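Local coordinates for fatty acid CoA ligase (Marinactinospora thermotolerans, PDB 6SQ8), which is a two-domain AMP-binding enzyme of the ANL superfamily, modelled here with adenosine monophosphate bound, at residues 92-97 with 116-121; 45-50 with 122-127. All coordinates share one frame; numbering follows the deposited sequence.

Contact 1: 92-97 with 116-121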
ATOM      1  N   ALA A  92      13.632 -13.030   1.628  1.00 56.12           N
ATOM      2  CA  ALA A  92      12.622 -12.932   0.576  1.00 56.89           C
ATOM      3  C   ALA A  92      13.136 -13.562  -0.719  1.00 57.29           C
ATOM      4  O   ALA A  92      12.403 -14.268  -1.399  1.00 64.41           O
ATOM      5  CB  ALA A  92      12.222 -11.496   0.351  1.00 59.49           C
ATOM      6  N   ILE A  93      14.400 -13.302  -1.051  1.00 59.56           N
ATOM      7  CA  ILE A  93      14.970 -13.812  -2.296  1.00 60.14           C
ATOM      8  C   ILE A  93      14.920 -15.348  -2.271  1.00 54.25           C
ATOM      9  O   ILE A  93      14.532 -15.964  -3.246  1.00 44.98           O
ATOM     10  CB  ILE A  93      16.394 -13.265  -2.516  1.00 65.15           C
ATOM     11  CG1 ILE A  93      16.405 -11.738  -2.640  1.00 65.01           C
ATOM     12  CG2 ILE A  93      17.036 -13.928  -3.724  1.00 63.91           C
ATOM     13  CD1 ILE A  93      17.786 -11.136  -2.741  1.00 67.11           C
ATOM     14  N   ALA A  94      15.303 -15.938  -1.132  1.00 55.74           N
ATOM     15  CA  ALA A  94      15.396 -17.396  -0.956  1.00 55.58           C
ATOM     16  C   ALA A  94      14.005 -18.030  -1.038  1.00 54.04           C
ATOM     17  O   ALA A  94      13.789 -18.978  -1.791  1.00 50.17           O
ATOM     18  CB  ALA A  94      16.058 -17.709   0.366  1.00 55.39           C
ATOM     19  N   ALA A  95      13.072 -17.471  -0.258  1.00 52.02           N
ATOM     20  CA  ALA A  95      11.742 -18.042  -0.047  1.00 45.62           C
ATOM     21  C   ALA A  95      10.908 -17.977  -1.328  1.00 48.28           C
ATOM     22  O   ALA A  95       9.986 -18.771  -1.491  1.00 52.43           O
ATOM     23  CB  ALA A  95      11.050 -17.328   1.084  1.00 42.74           C
ATOM     24  N   ALA A  96      11.231 -17.038  -2.228  1.00 49.21           N
ATOM     25  CA  ALA A  96      10.407 -16.781  -3.419  1.00 49.41           C
ATOM     26  C   ALA A  96      10.838 -17.667  -4.589  1.00 47.41           C
ATOM     27  O   ALA A  96      10.226 -17.593  -5.660  1.00 46.55           O
ATOM     28  CB  ALA A  96      10.499 -15.325  -3.804  1.00 49.86           C
ATOM     29  N   ASP A  97      11.884 -18.479  -4.378  1.00 48.13           N
ATOM     30  CA  ASP A  97      12.466 -19.365  -5.406  1.00 52.20           C
ATOM     31  C   ASP A  97      12.971 -18.506  -6.572  1.00 45.93           C
ATOM     32  O   ASP A  97      12.598 -18.705  -7.720  1.00 40.08           O
ATOM     33  CB  ASP A  97      11.486 -20.471  -5.828  1.00 60.70           C
ATOM     34  CG  ASP A  97      11.218 -21.508  -4.739  1.00 70.18           C
ATOM     35  OD1 ASP A  97      12.150 -21.809  -3.957  1.00 82.96           O
ATOM     36  OD2 ASP A  97      10.078 -22.009  -4.665  1.00 76.96           O
ATOM     37  N   GLU A 116      26.213 -11.685  -0.359  1.00 66.26           N
ATOM     38  CA  GLU A 116      27.017 -12.287   0.712  1.00 68.25           C
ATOM     39  C   GLU A 116      26.120 -13.231   1.530  1.00 71.63           C
ATOM     40  O   GLU A 116      26.594 -14.264   1.995  1.00 80.96           O
ATOM     41  CB  GLU A 116      27.683 -11.218   1.597  1.00 59.35           C
ATOM     42  N   ARG A 117      24.827 -12.892   1.663  1.00 71.49           N
ATOM     43  CA  ARG A 117      23.890 -13.575   2.580  1.00 64.75           C
ATOM     44  C   ARG A 117      23.158 -14.738   1.892  1.00 62.51           C
ATOM     45  O   ARG A 117      22.759 -15.673   2.567  1.00 57.03           O
ATOM     46  CB  ARG A 117      22.861 -12.589   3.150  1.00 65.12           C
ATOM     47  CG  ARG A 117      23.472 -11.436   3.933  1.00 67.42           C
ATOM     48  CD  ARG A 117      22.596 -10.925   5.065  1.00 66.64           C
ATOM     49  NE  ARG A 117      23.270  -9.886   5.830  1.00 63.12           N
ATOM     50  N   VAL A 118      22.941 -14.666   0.576  1.00 61.66           N
ATOM     51  CA  VAL A 118      22.129 -15.669  -0.124  1.00 64.72           C
ATOM     52  C   VAL A 118      22.699 -15.876  -1.533  1.00 63.23           C
ATOM     53  O   VAL A 118      23.180 -14.930  -2.165  1.00 75.89           O
ATOM     54  CB  VAL A 118      20.637 -15.259  -0.141  1.00 71.41           C
ATOM     55  CG1 VAL A 118      20.339 -14.103  -1.082  1.00 73.11           C
ATOM     56  CG2 VAL A 118      19.718 -16.425  -0.455  1.00 77.98           C
ATOM     57  N   SER A 119      22.654 -17.120  -2.016  1.00 56.96           N
ATOM     58  CA  SER A 119      23.192 -17.486  -3.322  1.00 58.09           C
ATOM     59  C   SER A 119      22.057 -17.450  -4.350  1.00 56.76           C
ATOM     60  O   SER A 119      20.911 -17.638  -3.990  1.00 55.71           O
ATOM     61  CB  SER A 119      23.869 -18.845  -3.265  1.00 54.84           C
ATOM     62  N   VAL A 120      22.396 -17.214  -5.621  1.00 60.83           N
ATOM     63  CA  VAL A 120      21.415 -17.020  -6.692  1.00 59.86           C
ATOM     64  C   VAL A 120      22.055 -17.411  -8.024  1.00 59.40           C
ATOM     65  O   VAL A 120      23.142 -16.953  -8.345  1.00 59.26           O
ATOM     66  CB  VAL A 120      20.918 -15.559  -6.732  1.00 61.24           C
ATOM     67  CG1 VAL A 120      20.389 -15.159  -8.110  1.00 67.29           C
ATOM     68  CG2 VAL A 120      19.884 -15.252  -5.672  1.00 60.51           C
ATOM     69  N   PRO A 121      21.400 -18.252  -8.853  1.00 64.25           N
ATOM     70  CA  PRO A 121      21.962 -18.667 -10.143  1.00 63.99           C
ATOM     71  C   PRO A 121      22.505 -17.549 -11.051  1.00 57.56           C
ATOM     72  O   PRO A 121      23.615 -17.648 -11.553  1.00 49.20           O
ATOM     73  CB  PRO A 121      20.760 -19.328 -10.842  1.00 69.53           C
ATOM     74  CG  PRO A 121      19.926 -19.878  -9.695  1.00 70.26           C
ATOM     75  CD  PRO A 121      20.083 -18.861  -8.582  1.00 65.89           C
TER
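Ile93, Val118 and Val120 meet through branched methyl groups: CG2 of Ile93 lies 3.7 Å from CG2 of Val120 and 4.2 Å from CG1 of Val118. The side chains of Ile93 and Val120 cross at about a right angle. At the more exposed margin, CB of Ala94 reaches CG2 of Val118 at 4.0 Å. In Ile93 the CG1 branch sits beside the backbone N (chi1 -62°), which turns CG2 away from that N and toward both valines. Val118 and Val120 present their side chains to the helix, whereas Ser119 between them points away, the alternation of an extended chain that has just left helix 108-117. Further out, the last turn of helix 86-95 ends at Asp97 in a Schellman motif with positive phi. The Ile93 carbonyl there accepts a hydrogen bond from Ser98 OG, and Ala92, Ala95 and Ala96 lean on Phe160 of strand 155-160. The modelled part of Arg117, in turn, rests on Val86 and Ala90 of helix 86-95. Across the two segments no hydrogen bond forms, so the fit depends on methyl-to-methyl packing, with buried Ile93 as the inner member and Ala94 toward solvent.

Contact 2: 45-50 with 122-127; sequences AGIPPG and VVLSLG
Leu124 meets Ala45 and Ile47 with the far end of its side chain. At CB it is still remote from the 45-50 loop; CG, placed beside the backbone N (chi1 -52°), comes to 4.9 Å from Ala45 CB. Of the two methyls, CD1 makes the nearer approach to the loop. In line with the extended course of the chain (chi2 171°), it lies 4.2 Å from Ala45 CB and also 4.2 Å from Ile47 CD1. The leucine and isoleucine reach toward each other tip to tip. Both leucine methyls also lie beside CG1 of Val122, the neighbour two residues earlier on the same face of the strand, with Leu124 CD2 3.7 Å from Val122 CG1.

Val122 shares the Ala45 methyl, with its CG1 4.0 Å from Ala45 CB, and adds its CG2 at 3.7 Å from Ala45 O, a van der Waals approach to the carbonyl. The small Ala45 methyl is thus held under two strand residues. Right after it, Gly46 adopts positive phi and closes helix 28-44 with a Schellman motif, turning the chain toward Ile47. Leu42 of that helix touches both Ile47 and Leu124, extending the apolar patch, and Ile47 also meets Ala100 of strand 98-103.

Strand 122-125, which gives way to an inverse gamma turn centred on Leu126, is flanked by strands 98-103 and 133-134 in a parallel five-stranded sheet. Apolar packing of a helix end and its exit loop on alternate residues of a sheet strand is the pattern of a layered alpha/beta fold, here within the AMP-binding region.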
ATOM      1  N   ALA A  45      19.361 -15.585 -20.522  1.00 52.26           N
ATOM      2  CA  ALA A  45      20.201 -15.819 -19.351  1.00 53.43           C
ATOM      3  C   ALA A  45      19.829 -17.127 -18.644  1.00 54.46           C
ATOM      4  O   ALA A  45      20.434 -17.468 -17.619  1.00 60.20           O
ATOM      5  CB  ALA A  45      20.099 -14.644 -18.407  1.00 56.77           C
ATOM      6  N   GLY A  46      18.797 -17.826 -19.141  1.00 53.73           N
ATOM      7  CA  GLY A  46      18.416 -19.170 -18.672  1.00 56.56           C
ATOM      8  C   GLY A  46      17.472 -19.193 -17.468  1.00 60.28           C
ATOM      9  O   GLY A  46      17.416 -20.180 -16.734  1.00 65.19           O
ATOM     10  N   ILE A  47      16.754 -18.087 -17.253  1.00 62.49           N
ATOM     11  CA  ILE A  47      15.709 -17.971 -16.254  1.00 58.10           C
ATOM     12  C   ILE A  47      14.481 -18.721 -16.769  1.00 57.68           C
ATOM     13  O   ILE A  47      13.872 -18.312 -17.759  1.00 59.89           O
ATOM     14  CB  ILE A  47      15.402 -16.490 -15.975  1.00 59.79           C
ATOM     15  CG1 ILE A  47      16.654 -15.693 -15.590  1.00 63.07           C
ATOM     16  CG2 ILE A  47      14.318 -16.370 -14.919  1.00 59.83           C
ATOM     17  CD1 ILE A  47      16.459 -14.194 -15.552  1.00 64.26           C
ATOM     18  N   PRO A  48      14.065 -19.827 -16.105  1.00 57.76           N
ATOM     19  CA  PRO A  48      12.894 -20.591 -16.536  1.00 59.66           C
ATOM     20  C   PRO A  48      11.557 -20.056 -16.012  1.00 62.27           C
ATOM     21  O   PRO A  48      11.502 -19.445 -14.944  1.00 64.99           O
ATOM     22  CB  PRO A  48      13.183 -21.975 -15.932  1.00 63.08           C
ATOM     23  CG  PRO A  48      13.954 -21.682 -14.638  1.00 60.75           C
ATOM     24  CD  PRO A  48      14.719 -20.406 -14.919  1.00 56.80           C
ATOM     25  N   PRO A  49      10.441 -20.285 -16.746  1.00 58.41           N
ATOM     26  CA  PRO A  49       9.110 -19.807 -16.357  1.00 58.39           C
ATOM     27  C   PRO A  49       8.586 -19.940 -14.911  1.00 58.84           C
ATOM     28  O   PRO A  49       7.965 -19.010 -14.387  1.00 67.94           O
ATOM     29  CB  PRO A  49       8.228 -20.674 -17.259  1.00 59.15           C
ATOM     30  CG  PRO A  49       9.007 -20.704 -18.540  1.00 60.21           C
ATOM     31  CD  PRO A  49      10.427 -20.940 -18.062  1.00 58.09           C
ATOM     32  N   GLY A  50       8.791 -21.071 -14.249  1.00 53.60           N
ATOM     33  CA  GLY A  50       8.110 -21.249 -12.952  1.00 55.64           C
ATOM     34  C   GLY A  50       8.620 -20.353 -11.823  1.00 51.20           C
ATOM     35  O   GLY A  50       8.014 -20.313 -10.753  1.00 44.77           O
ATOM     36  N   VAL A 122      21.703 -16.509 -11.272  1.00 55.39           N
ATOM     37  CA  VAL A 122      21.994 -15.480 -12.270  1.00 58.05           C
ATOM     38  C   VAL A 122      21.896 -14.116 -11.581  1.00 55.41           C
ATOM     39  O   VAL A 122      20.972 -13.859 -10.833  1.00 57.20           O
ATOM     40  CB  VAL A 122      21.020 -15.573 -13.460  1.00 60.01           C
ATOM     41  CG1 VAL A 122      21.361 -14.606 -14.573  1.00 59.51           C
ATOM     42  CG2 VAL A 122      20.920 -16.994 -14.000  1.00 67.51           C
ATOM     43  N   VAL A 123      22.867 -13.249 -11.845  1.00 53.82           N
ATOM     44  CA  VAL A 123      22.908 -11.914 -11.268  1.00 52.46           C
ATOM     45  C   VAL A 123      23.104 -10.921 -12.413  1.00 49.96           C
ATOM     46  O   VAL A 123      24.138 -10.916 -13.033  1.00 51.25           O
ATOM     47  CB  VAL A 123      24.005 -11.777 -10.193  1.00 52.39           C
ATOM     48  CG1 VAL A 123      24.147 -10.347  -9.727  1.00 52.07           C
ATOM     49  CG2 VAL A 123      23.736 -12.665  -8.986  1.00 51.73           C
ATOM     50  N   LEU A 124      22.081 -10.096 -12.657  1.00 49.07           N
ATOM     51  CA  LEU A 124      22.004  -9.160 -13.787  1.00 46.47           C
ATOM     52  C   LEU A 124      21.800  -7.727 -13.283  1.00 44.26           C
ATOM     53  O   LEU A 124      21.316  -7.506 -12.162  1.00 42.90           O
ATOM     54  CB  LEU A 124      20.850  -9.582 -14.688  1.00 45.69           C
ATOM     55  CG  LEU A 124      20.862 -11.042 -15.126  1.00 48.59           C
ATOM     56  CD1 LEU A 124      19.574 -11.415 -15.835  1.00 50.96           C
ATOM     57  CD2 LEU A 124      22.042 -11.332 -16.032  1.00 49.39           C
ATOM     58  N   SER A 125      22.176  -6.745 -14.108  1.00 40.32           N
ATOM     59  CA  SER A 125      22.125  -5.349 -13.705  1.00 37.76           C
ATOM     60  C   SER A 125      21.619  -4.491 -14.859  1.00 35.49           C
ATOM     61  O   SER A 125      21.899  -4.763 -16.019  1.00 37.12           O
ATOM     62  CB  SER A 125      23.461  -4.877 -13.206  1.00 41.19           C
ATOM     63  OG  SER A 125      24.356  -4.665 -14.289  1.00 44.55           O
ATOM     64  N   LEU A 126      20.866  -3.448 -14.513  1.00 36.22           N
ATOM     65  CA  LEU A 126      20.355  -2.483 -15.474  1.00 36.72           C
ATOM     66  C   LEU A 126      21.425  -1.409 -15.691  1.00 36.27           C
ATOM     67  O   LEU A 126      21.387  -0.333 -15.096  1.00 32.87           O
ATOM     68  CB  LEU A 126      19.062  -1.883 -14.919  1.00 39.41           C
ATOM     69  CG  LEU A 126      17.758  -2.465 -15.458  1.00 43.32           C
ATOM     70  CD1 LEU A 126      17.801  -3.984 -15.548  1.00 45.55           C
ATOM     71  CD2 LEU A 126      16.586  -1.997 -14.597  1.00 44.88           C
ATOM     72  N   GLY A 127      22.392  -1.741 -16.552  1.00 37.96           N
ATOM     73  CA  GLY A 127      23.527  -0.880 -16.847  1.00 37.97           C
ATOM     74  C   GLY A 127      24.816  -1.452 -16.270  1.00 35.34           C
ATOM     75  O   GLY A 127      24.759  -2.359 -15.446  1.00 35.34           O
TER

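Overall arrangement
Contacts 1 and 2 lie about 13 Å apart, centre to centre, on the same side of the chain's centre, and their second segments run on directly from 116-121 into 122-127. Along the chain, the 45-50 loop comes first, then, after two strands and a helix, helix 86-95, strand 98-103 and helix 108-117, and finally strand 122-125; contact 1 therefore falls between the two halves of contact 2. Contact 1 joins the end of helix 86-95 to the link entering strand 122-125, while contact 2 joins that strand to the exit of helix 28-44. Contact 2 reaches the five-stranded parallel sheet itself, contact 1 the connection leading into it, both in the AMP-binding part of the enzyme.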